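Long-range contacts in putative antibiotic biosynthesis monooxygenase (Bacteroides thetaiotaomicron, PDB 3KKF), which is of unproven function but probably acts as an antibiotic biosynthesis monooxygenase of the dimeric alpha/beta barrel clan, and binds calcium: residues N5-S10 with L58-D63; R11-P16 with P52-I57; L26-E31 with F76-E81. One frame throughout, in Å; residues are numbered along the deposited sequence.

Interaction 1. Residues N5-S10 with L58-D63; sequences NMVRLS and LEIYAD. With CA (calcium ion), chain C; EDO (1,2-ethanediol), chain E.
The guanidinium of Arg-8 carries the terminal methyl CE of selenomethionine Met-6 over one face, 3.7 Å above the plane and displaced toward the rim, while the carboxylate of Glu-59 lies at its edge. The Tyr-61 ring has Glu-59 OE1 at its edge, in plane, as the acceptor of its own hydroxyl. Met-6, its chain extended, runs beside Tyr-61 and makes an oblique Met-aromatic contact, SE lying 5.1 Å from the ring centroid.

Arg-8 grips Glu-59 side-on. NE reaches OE2 of Glu-59 at 2.8 Å, nearly straight (169°), and NH2 meets the syn lone pair of OE1. A bend at chi3 (72°) turns the guanidinium to its partner, and the two planes are 45° apart, so NE comes to OE2 from above the carboxylate plane. Ser-10 OG also donates to Glu-59 OE2, at 2.6 Å, and Tyr-61 OH gives its proton to the anti lone pair of OE1; each oxygen thus has two donors. Arg-8 NH1 is held by Tyr-67 OH.

These groups ride on strands 6-14 and 54-61 in the antiparallel sheet of the dimeric alpha/beta barrel fold, with Met-6/Tyr-61 and Arg-8/Glu-59 as hydrogen-bonded pairs. On the other face, Leu-58 CD1 touches both Val-7 CG1 and Leu-9 CD2, and Tyr-44 of the second subunit packs on Val-7, Leu-58 and Ile-60. Where the pairing ends, Asn-5 OD1 and Ala-62 O bind a calcium ion at 2.4 and 2.3 Å; Gly-1, Asn-4 and two waters complete the site.

Four donors on a buried carboxylate, two of them from one arginine, would be expected to keep Glu-59 ionised. The repulsion between Asn-5 OD1 and Ala-62 O, 3.0 Å apart, is probably offset by the ion they share.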
loop_
_atom_site.group_PDB
_atom_site.type_symbol
_atom_site.label_atom_id
_atom_site.label_comp_id
_atom_site.label_asym_id
_atom_site.label_seq_id
_atom_site.Cartn_x
_atom_site.Cartn_y
_atom_site.Cartn_z
ATOM N N ASN A 5 -6.085 -0.592 -14.363
ATOM C CA ASN A 5 -6.509 -0.960 -13.031
ATOM C C ASN A 5 -6.743 0.290 -12.245
ATOM O O ASN A 5 -6.022 1.301 -12.391
ATOM C CB ASN A 5 -5.515 -1.860 -12.259
ATOM C CG ASN A 5 -5.386 -3.249 -12.831
ATOM O OD1 ASN A 5 -6.233 -3.714 -13.627
ATOM N ND2 ASN A 5 -4.316 -3.942 -12.428
HETATM N N MSE A 6 -7.778 0.259 -11.436
HETATM C CA MSE A 6 -8.078 1.362 -10.516
HETATM C C MSE A 6 -7.307 1.098 -9.247
HETATM O O MSE A 6 -7.533 0.077 -8.605
HETATM C CB MSE A 6 -9.550 1.425 -10.213
HETATM C CG MSE A 6 -9.909 2.459 -9.187
HETATM SE SE MSE A 6 -11.804 2.488 -8.787
HETATM C CE MSE A 6 -11.646 3.257 -7.016
ATOM N N VAL A 7 -6.393 1.987 -8.909
ATOM C CA VAL A 7 -5.560 1.889 -7.727
ATOM C C VAL A 7 -5.910 3.043 -6.795
ATOM O O VAL A 7 -5.995 4.217 -7.227
ATOM C CB VAL A 7 -4.053 1.917 -8.100
ATOM C CG1 VAL A 7 -3.172 1.799 -6.858
ATOM C CG2 VAL A 7 -3.718 0.803 -9.098
ATOM N N ARG A 8 -6.143 2.719 -5.533
ATOM C CA ARG A 8 -6.503 3.708 -4.556
ATOM C C ARG A 8 -5.950 3.347 -3.186
ATOM O O ARG A 8 -5.757 2.162 -2.865
ATOM C CB ARG A 8 -8.041 3.817 -4.475
ATOM C CG ARG A 8 -8.552 5.025 -3.687
ATOM C CD ARG A 8 -10.066 5.213 -3.847
ATOM N NE ARG A 8 -10.777 4.169 -3.119
ATOM C CZ ARG A 8 -12.106 4.088 -3.052
ATOM N NH1 ARG A 8 -12.859 4.996 -3.655
ATOM N NH2 ARG A 8 -12.680 3.106 -2.358
ATOM N N LEU A 9 -5.642 4.361 -2.398
ATOM C CA LEU A 9 -5.332 4.182 -0.990
ATOM C C LEU A 9 -6.480 4.735 -0.194
ATOM O O LEU A 9 -6.929 5.881 -0.430
ATOM C CB LEU A 9 -4.085 4.947 -0.544
ATOM C CG LEU A 9 -2.788 4.586 -1.187
ATOM C CD1 LEU A 9 -1.709 5.598 -0.817
ATOM C CD2 LEU A 9 -2.369 3.187 -0.746
ATOM N N SER A 10 -7.013 3.932 0.691
ATOM C CA SER A 10 -7.980 4.417 1.692
ATOM C C SER A 10 -7.235 4.570 3.001
ATOM O O SER A 10 -6.573 3.629 3.450
ATOM C CB SER A 10 -9.151 3.479 1.903
ATOM O OG SER A 10 -10.025 3.412 0.826
ATOM N N LEU A 58 -4.383 -0.579 0.620
ATOM C CA LEU A 58 -4.044 -0.515 -0.805
ATOM C C LEU A 58 -5.113 -1.327 -1.525
ATOM O O LEU A 58 -5.300 -2.513 -1.294
ATOM C CB LEU A 58 -2.667 -1.111 -1.081
ATOM C CG LEU A 58 -2.280 -1.217 -2.573
ATOM C CD1 LEU A 58 -2.227 0.131 -3.325
ATOM C CD2 LEU A 58 -0.949 -1.951 -2.709
ATOM N N GLU A 59 -5.854 -0.640 -2.371
ATOM C CA GLU A 59 -6.979 -1.212 -3.150
ATOM C C GLU A 59 -6.621 -1.257 -4.604
ATOM O O GLU A 59 -6.240 -0.231 -5.164
ATOM C CB GLU A 59 -8.218 -0.319 -3.045
ATOM C CG GLU A 59 -8.654 0.097 -1.659
ATOM C CD GLU A 59 -9.720 1.216 -1.749
ATOM O OE1 GLU A 59 -10.886 0.937 -2.091
ATOM O OE2 GLU A 59 -9.360 2.393 -1.488
ATOM N N ILE A 60 -6.737 -2.434 -5.231
ATOM C CA ILE A 60 -6.505 -2.539 -6.676
ATOM C C ILE A 60 -7.709 -3.304 -7.260
ATOM O O ILE A 60 -7.976 -4.463 -6.853
ATOM C CB ILE A 60 -5.184 -3.247 -7.052
ATOM C CG1 ILE A 60 -3.980 -2.559 -6.402
ATOM C CG2 ILE A 60 -5.059 -3.303 -8.567
ATOM C CD1 ILE A 60 -2.632 -3.292 -6.595
ATOM N N TYR A 61 -8.451 -2.634 -8.144
ATOM C CA TYR A 61 -9.582 -3.215 -8.835
ATOM C C TYR A 61 -9.227 -3.352 -10.302
ATOM O O TYR A 61 -8.467 -2.549 -10.851
ATOM C CB TYR A 61 -10.841 -2.331 -8.687
ATOM C CG TYR A 61 -11.189 -2.013 -7.256
ATOM C CD1 TYR A 61 -11.958 -2.875 -6.511
ATOM C CD2 TYR A 61 -10.697 -0.868 -6.623
ATOM C CE1 TYR A 61 -12.260 -2.611 -5.168
ATOM C CE2 TYR A 61 -10.990 -0.585 -5.316
ATOM C CZ TYR A 61 -11.763 -1.464 -4.578
ATOM O OH TYR A 61 -12.054 -1.203 -3.273
ATOM N N ALA A 62 -9.775 -4.369 -10.973
ATOM C CA ALA A 62 -9.466 -4.580 -12.394
ATOM C C ALA A 62 -9.811 -3.370 -13.264
ATOM O O ALA A 62 -9.133 -3.102 -14.254
ATOM C CB ALA A 62 -10.199 -5.811 -12.911
ATOM N N ASP A 63 -10.865 -2.671 -12.892
ATOM C CA ASP A 63 -11.348 -1.479 -13.613
ATOM C C ASP A 63 -12.418 -0.806 -12.744
ATOM O O ASP A 63 -12.761 -1.341 -11.644
ATOM C CB ASP A 63 -11.871 -1.834 -15.027
ATOM C CG ASP A 63 -12.854 -2.982 -15.035
ATOM O OD1 ASP A 63 -13.653 -3.133 -14.097
ATOM O OD2 ASP A 63 -12.857 -3.748 -16.038
HETATM CA CA CA C . -7.471 -3.915 -15.672
HETATM C C1 EDO E . -3.369 2.033 -14.210
HETATM O O1 EDO E . -3.310 1.872 -12.775
HETATM C C2 EDO E . -2.031 2.491 -14.803
HETATM O O2 EDO E . -1.760 3.805 -14.342
HETATM O O HOH W 1 -9.390 -4.879 -16.708
HETATM O O HOH W 2 -7.171 -6.167 -14.961
#

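Interaction 2. Residues R11-P16 with P52-I57; sequences RIIIDP and PNHVTI. With CA (calcium ion), chain B.
Ile-13 and His-54 lie side by side and point the same way from a non-hydrogen-bonded pair, so that the isoleucine covers the centre of the imidazole face. Ile-13 CG1 stands 3.8 Å from the centroid of the His-54 ring and 13° off the normal, a CH-pi contact, and CD1 reaches CE1 of the same ring at 3.5 Å. Arg-11 runs alongside Thr-56 on this face, its CG near Thr-56 OG1. On the reverse face the aliphatic chains cross obliquely: Ile-14 CD1 meets Val-55 CG2 at 3.7 Å, and Ile-12 CD1 meets Ile-57 CD1, against Tyr-22 and Leu-26 of helix 19-36. The strands are central neighbours in the antiparallel sheet of a ferredoxin-like dimeric alpha/beta barrel protein, with Ile-12 and Val-55 as a hydrogen-bonded pair. Beyond it Ile-14 N donates a hydrogen bond to Asn-53 O at 2.9 Å. The Asn-53 side chain supplies the next bond in place of a backbone donor: with CG between N and the carbonyl carbon (chi1 66°), ND2 donates in its amide plane to Ile-14 O at 2.9 Å. Past this point the chain turns off, and Asp-15 OD1, 2.5 Å from a second calcium, shares that ion with Glu-17 and two waters.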
loop_
_atom_site.group_PDB
_atom_site.type_symbol
_atom_site.label_atom_id
_atom_site.label_comp_id
_atom_site.label_asym_id
_atom_site.label_seq_id
_atom_site.Cartn_x
_atom_site.Cartn_y
_atom_site.Cartn_z
ATOM N N ARG A 11 -7.298 5.745 3.600
ATOM C CA ARG A 11 -6.686 5.998 4.923
ATOM C C ARG A 11 -7.842 6.227 5.868
ATOM O O ARG A 11 -8.681 7.101 5.622
ATOM C CB ARG A 11 -5.732 7.190 4.897
ATOM C CG ARG A 11 -4.408 6.908 4.209
ATOM C CD ARG A 11 -3.580 8.144 4.066
ATOM N NE ARG A 11 -3.464 8.900 5.305
ATOM C CZ ARG A 11 -2.375 8.944 6.067
ATOM N NH1 ARG A 11 -1.299 8.273 5.724
ATOM N NH2 ARG A 11 -2.368 9.676 7.177
ATOM N N ILE A 12 -7.910 5.421 6.934
ATOM C CA ILE A 12 -9.024 5.446 7.855
ATOM C C ILE A 12 -8.559 5.644 9.277
ATOM O O ILE A 12 -7.520 5.102 9.672
ATOM C CB ILE A 12 -9.796 4.067 7.757
ATOM C CG1 ILE A 12 -9.988 3.643 6.264
ATOM C CG2 ILE A 12 -11.134 4.124 8.523
ATOM C CD1 ILE A 12 -10.350 2.204 6.019
ATOM N N ILE A 13 -9.300 6.451 10.040
ATOM C CA ILE A 13 -9.071 6.573 11.474
ATOM C C ILE A 13 -10.356 6.067 12.124
ATOM O O ILE A 13 -11.447 6.579 11.855
ATOM C CB ILE A 13 -8.769 7.995 11.960
ATOM C CG1 ILE A 13 -7.487 8.517 11.293
ATOM C CG2 ILE A 13 -8.618 8.000 13.502
ATOM C CD1 ILE A 13 -7.148 9.983 11.633
ATOM N N ILE A 14 -10.180 5.042 12.962
ATOM C CA ILE A 14 -11.278 4.388 13.642
ATOM C C ILE A 14 -11.336 4.793 15.116
ATOM O O ILE A 14 -10.337 5.026 15.738
ATOM C CB ILE A 14 -11.173 2.811 13.515
ATOM C CG1 ILE A 14 -11.145 2.373 12.023
ATOM C CG2 ILE A 14 -12.314 2.109 14.254
ATOM C CD1 ILE A 14 -9.729 2.154 11.447
ATOM N N ASP A 15 -12.554 4.927 15.632
ATOM C CA ASP A 15 -12.762 5.226 17.043
ATOM C C ASP A 15 -11.986 4.158 17.842
ATOM O O ASP A 15 -12.262 2.967 17.712
ATOM C CB ASP A 15 -14.251 5.180 17.365
ATOM C CG ASP A 15 -14.564 5.654 18.758
ATOM O OD1 ASP A 15 -13.673 5.608 19.638
ATOM O OD2 ASP A 15 -15.721 6.063 18.991
ATOM N N PRO A 16 -11.001 4.587 18.684
ATOM C CA PRO A 16 -10.218 3.536 19.388
ATOM C C PRO A 16 -10.999 2.514 20.188
ATOM O O PRO A 16 -10.596 1.353 20.243
ATOM C CB PRO A 16 -9.296 4.347 20.306
ATOM C CG PRO A 16 -9.172 5.652 19.659
ATOM C CD PRO A 16 -10.465 5.927 18.962
ATOM N N PRO A 52 -2.624 1.905 16.192
ATOM C CA PRO A 52 -3.349 0.801 15.567
ATOM C C PRO A 52 -4.742 1.090 15.025
ATOM O O PRO A 52 -5.258 0.296 14.228
ATOM C CB PRO A 52 -3.338 -0.290 16.674
ATOM C CG PRO A 52 -3.266 0.492 17.903
ATOM C CD PRO A 52 -2.327 1.599 17.601
ATOM N N ASN A 53 -5.330 2.222 15.442
ATOM C CA ASN A 53 -6.625 2.663 14.895
ATOM C C ASN A 53 -6.494 3.484 13.600
ATOM O O ASN A 53 -7.485 3.981 13.102
ATOM C CB ASN A 53 -7.429 3.444 15.948
ATOM C CG ASN A 53 -6.790 4.734 16.317
ATOM O OD1 ASN A 53 -5.568 4.781 16.605
ATOM N ND2 ASN A 53 -7.590 5.823 16.328
ATOM N N HIS A 54 -5.263 3.624 13.124
ATOM C CA HIS A 54 -4.970 4.261 11.826
ATOM C C HIS A 54 -4.670 3.104 10.849
ATOM O O HIS A 54 -3.662 2.430 10.961
ATOM C CB HIS A 54 -3.789 5.208 11.916
ATOM C CG HIS A 54 -4.081 6.470 12.657
ATOM N ND1 HIS A 54 -3.787 7.710 12.139
ATOM C CD2 HIS A 54 -4.676 6.699 13.848
ATOM C CE1 HIS A 54 -4.161 8.643 13.000
ATOM N NE2 HIS A 54 -4.708 8.059 14.039
ATOM N N VAL A 55 -5.596 2.862 9.928
ATOM C CA VAL A 55 -5.509 1.794 8.962
ATOM C C VAL A 55 -5.385 2.375 7.526
ATOM O O VAL A 55 -6.086 3.334 7.158
ATOM C CB VAL A 55 -6.761 0.870 9.068
ATOM C CG1 VAL A 55 -6.872 -0.105 7.872
ATOM C CG2 VAL A 55 -6.763 0.131 10.424
ATOM N N THR A 56 -4.474 1.819 6.736
ATOM C CA THR A 56 -4.339 2.168 5.330
ATOM C C THR A 56 -4.610 0.921 4.517
ATOM O O THR A 56 -4.086 -0.166 4.848
ATOM C CB THR A 56 -2.940 2.714 5.014
ATOM O OG1 THR A 56 -2.779 3.981 5.615
ATOM C CG2 THR A 56 -2.725 2.907 3.491
ATOM N N ILE A 57 -5.438 1.040 3.477
ATOM C CA ILE A 57 -5.711 -0.072 2.602
ATOM C C ILE A 57 -5.251 0.264 1.173
ATOM O O ILE A 57 -5.681 1.271 0.597
ATOM C CB ILE A 57 -7.237 -0.447 2.557
ATOM C CG1 ILE A 57 -7.831 -0.537 3.971
ATOM C CG2 ILE A 57 -7.452 -1.768 1.784
ATOM C CD1 ILE A 57 -9.263 -0.892 3.999
HETATM CA CA CA B . -13.644 7.305 21.431
HETATM O O HOH W 3 -0.968 5.932 4.735
HETATM O O HOH W 4 -15.907 6.421 21.368
HETATM O O HOH W 5 -13.940 8.603 23.281
#

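Interaction 3. Residues L26-E31 with F76-E81; sequences LKEEIE and FKKYKE
Helices 19-36 and 74-83 pack antiparallel on one face of the sheet in this ferredoxin-like fold; the axes of the two short segments run at 160° and come within 9.3 Å. Only 302 Å² is buried between the segments, and Glu-29 and Tyr-79 account for much of it.

The apolar contacts lie on the side nearer the sheet. Leu-26, with CG anti to the backbone N, runs beside Tyr-79 in the same direction and sets CD1 3.8 Å from CE1 of that ring. Tyr-79 OH is hydrogen-bonded to Tyr-22 OH, a partner one turn earlier on the helix of Leu-26.

Glu-29 mixes apolar and polar packing. Its CG sits 3.6 Å from Tyr-79 CB, where the two chains cross at about a right angle. The bend at chi2 (-87°) then swings the carboxylate to Phe-76, whose ring plane is 76° from it: OE2 lies at the ring edge, in plane, 3.5 Å from CD1 of Phe-76. An oxygen there faces the slightly positive ring hydrogens, probably a mildly favourable contact. His-70 flanks both residues.

The one salt bridge between the segments lies on the solvent side. Glu-28 and Lys-78, both with extended chains, cross at about a right angle, and Lys-78 NZ donates to the syn lone pair of Glu-28 OE1 at 2.8 Å.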
loop_
_atom_site.group_PDB
_atom_site.type_symbol
_atom_site.label_atom_id
_atom_site.label_comp_id
_atom_site.label_asym_id
_atom_site.label_seq_id
_atom_site.Cartn_x
_atom_site.Cartn_y
_atom_site.Cartn_z
ATOM N N LEU A 26 -13.966 -5.631 8.963
ATOM C CA LEU A 26 -13.074 -5.396 7.835
ATOM C C LEU A 26 -12.419 -6.668 7.314
ATOM O O LEU A 26 -12.396 -6.922 6.101
ATOM C CB LEU A 26 -12.000 -4.364 8.193
ATOM C CG LEU A 26 -11.005 -4.053 7.063
ATOM C CD1 LEU A 26 -11.683 -3.475 5.837
ATOM C CD2 LEU A 26 -9.911 -3.088 7.546
ATOM N N LYS A 27 -11.872 -7.490 8.217
ATOM C CA LYS A 27 -11.198 -8.711 7.806
ATOM C C LYS A 27 -12.147 -9.642 7.085
ATOM O O LYS A 27 -11.819 -10.203 6.047
ATOM C CB LYS A 27 -10.538 -9.422 8.997
ATOM C CG LYS A 27 -9.667 -10.607 8.581
ATOM C CD LYS A 27 -9.048 -11.363 9.792
ATOM C CE LYS A 27 -8.201 -12.512 9.332
ATOM N N GLU A 28 -13.345 -9.799 7.615
ATOM C CA GLU A 28 -14.343 -10.632 6.965
ATOM C C GLU A 28 -14.680 -10.111 5.569
ATOM O O GLU A 28 -14.736 -10.873 4.601
ATOM C CB GLU A 28 -15.627 -10.697 7.816
ATOM C CG GLU A 28 -16.802 -11.438 7.143
ATOM C CD GLU A 28 -18.004 -11.500 8.050
ATOM O OE1 GLU A 28 -18.563 -10.445 8.384
ATOM O OE2 GLU A 28 -18.374 -12.633 8.462
ATOM N N GLU A 29 -14.891 -8.807 5.454
ATOM C CA GLU A 29 -15.289 -8.260 4.171
ATOM C C GLU A 29 -14.160 -8.396 3.119
ATOM O O GLU A 29 -14.430 -8.705 1.960
ATOM C CB GLU A 29 -15.796 -6.827 4.322
ATOM C CG GLU A 29 -16.577 -6.295 3.111
ATOM C CD GLU A 29 -15.735 -5.673 2.053
ATOM O OE1 GLU A 29 -14.576 -5.215 2.335
ATOM O OE2 GLU A 29 -16.244 -5.576 0.929
ATOM N N ILE A 30 -12.922 -8.225 3.530
ATOM C CA ILE A 30 -11.776 -8.417 2.612
ATOM C C ILE A 30 -11.676 -9.882 2.195
ATOM O O ILE A 30 -11.495 -10.180 1.009
ATOM C CB ILE A 30 -10.473 -7.905 3.231
ATOM C CG1 ILE A 30 -10.517 -6.371 3.318
ATOM C CG2 ILE A 30 -9.251 -8.405 2.428
ATOM C CD1 ILE A 30 -9.266 -5.760 3.931
ATOM N N GLU A 31 -11.808 -10.797 3.154
ATOM C CA GLU A 31 -11.741 -12.230 2.836
ATOM C C GLU A 31 -12.819 -12.630 1.844
ATOM O O GLU A 31 -12.543 -13.349 0.869
ATOM C CB GLU A 31 -11.880 -13.081 4.096
ATOM C CG GLU A 31 -10.677 -13.064 5.029
ATOM C CD GLU A 31 -10.976 -13.685 6.417
ATOM O OE1 GLU A 31 -12.175 -13.801 6.789
ATOM O OE2 GLU A 31 -10.006 -14.016 7.134
ATOM N N PHE A 76 -19.889 -5.988 1.140
ATOM C CA PHE A 76 -19.452 -4.605 1.323
ATOM C C PHE A 76 -20.492 -3.836 2.153
ATOM O O PHE A 76 -20.131 -3.069 3.042
ATOM C CB PHE A 76 -19.221 -3.889 -0.014
ATOM C CG PHE A 76 -18.731 -2.494 0.165
ATOM C CD1 PHE A 76 -17.416 -2.258 0.514
ATOM C CD2 PHE A 76 -19.607 -1.418 0.088
ATOM C CE1 PHE A 76 -16.964 -0.978 0.723
ATOM C CE2 PHE A 76 -19.144 -0.120 0.303
ATOM C CZ PHE A 76 -17.825 0.082 0.620
ATOM N N LYS A 77 -21.778 -4.044 1.868
ATOM C CA LYS A 77 -22.902 -3.384 2.601
ATOM C C LYS A 77 -22.825 -3.664 4.107
ATOM O O LYS A 77 -23.012 -2.777 4.937
ATOM C CB LYS A 77 -24.270 -3.905 2.055
ATOM C CG LYS A 77 -25.574 -3.289 2.726
ATOM C CD LYS A 77 -26.869 -4.016 2.229
ATOM C CE LYS A 77 -28.151 -3.249 2.550
ATOM N NZ LYS A 77 -28.345 -2.071 1.642
ATOM N N LYS A 78 -22.598 -4.927 4.437
ATOM C CA LYS A 78 -22.519 -5.329 5.857
ATOM C C LYS A 78 -21.401 -4.530 6.545
ATOM O O LYS A 78 -21.590 -4.006 7.634
ATOM C CB LYS A 78 -22.227 -6.831 5.991
ATOM C CG LYS A 78 -22.011 -7.267 7.458
ATOM C CD LYS A 78 -21.758 -8.708 7.612
ATOM C CE LYS A 78 -21.517 -9.041 9.083
ATOM N NZ LYS A 78 -21.173 -10.464 9.316
ATOM N N TYR A 79 -20.228 -4.473 5.910
ATOM C CA TYR A 79 -19.099 -3.716 6.434
ATOM C C TYR A 79 -19.385 -2.220 6.540
ATOM O O TYR A 79 -19.141 -1.604 7.582
ATOM C CB TYR A 79 -17.872 -3.956 5.532
ATOM C CG TYR A 79 -16.764 -2.956 5.681
ATOM C CD1 TYR A 79 -15.982 -2.897 6.819
ATOM C CD2 TYR A 79 -16.453 -2.091 4.646
ATOM C CE1 TYR A 79 -14.965 -1.950 6.953
ATOM C CE2 TYR A 79 -15.421 -1.173 4.771
ATOM C CZ TYR A 79 -14.691 -1.096 5.920
ATOM O OH TYR A 79 -13.672 -0.182 6.049
ATOM N N LYS A 80 -19.879 -1.621 5.454
ATOM C CA LYS A 80 -20.121 -0.176 5.423
ATOM C C LYS A 80 -21.167 0.235 6.488
ATOM O O LYS A 80 -20.961 1.198 7.229
ATOM C CB LYS A 80 -20.556 0.250 3.983
ATOM C CG LYS A 80 -20.652 1.777 3.750
ATOM C CD LYS A 80 -19.270 2.452 3.733
ATOM C CE LYS A 80 -19.392 3.957 3.408
ATOM N NZ LYS A 80 -18.119 4.703 3.584
ATOM N N GLU A 81 -22.262 -0.503 6.573
ATOM C CA GLU A 81 -23.322 -0.224 7.580
ATOM C C GLU A 81 -22.874 -0.558 9.013
ATOM O O GLU A 81 -23.155 0.205 9.970
ATOM C CB GLU A 81 -24.604 -0.990 7.229
ATOM C CG GLU A 81 -25.228 -0.510 5.932
ATOM C CD GLU A 81 -26.548 -1.208 5.551
ATOM O OE1 GLU A 81 -26.947 -2.237 6.171
ATOM O OE2 GLU A 81 -27.184 -0.709 4.601
#

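How the interactions relate
Interactions 1 and 2 are successive lengths of one ladder between strands 6-14 and 54-61, with centres 18 Å apart; they join where Ser-10 O lies 2.8 Å from Ile-57 N, a probable hydrogen bond. The two calcium sites lie at opposite ends of this pairing. Interaction 3 joins two helices of the layer packed against this sheet. It meets interaction 2 through Leu-26 CD1, 4.0 Å from Ile-57 CD1, and Tyr-79 OH, 4.1 Å from Ile-12 CD1, but stays about 6 Å from interaction 1 at the nearest atoms. Acetate and hexaethylene glycol, probably from crystallisation, lie close to all three contacts, consistent with a pocket between helices and sheet.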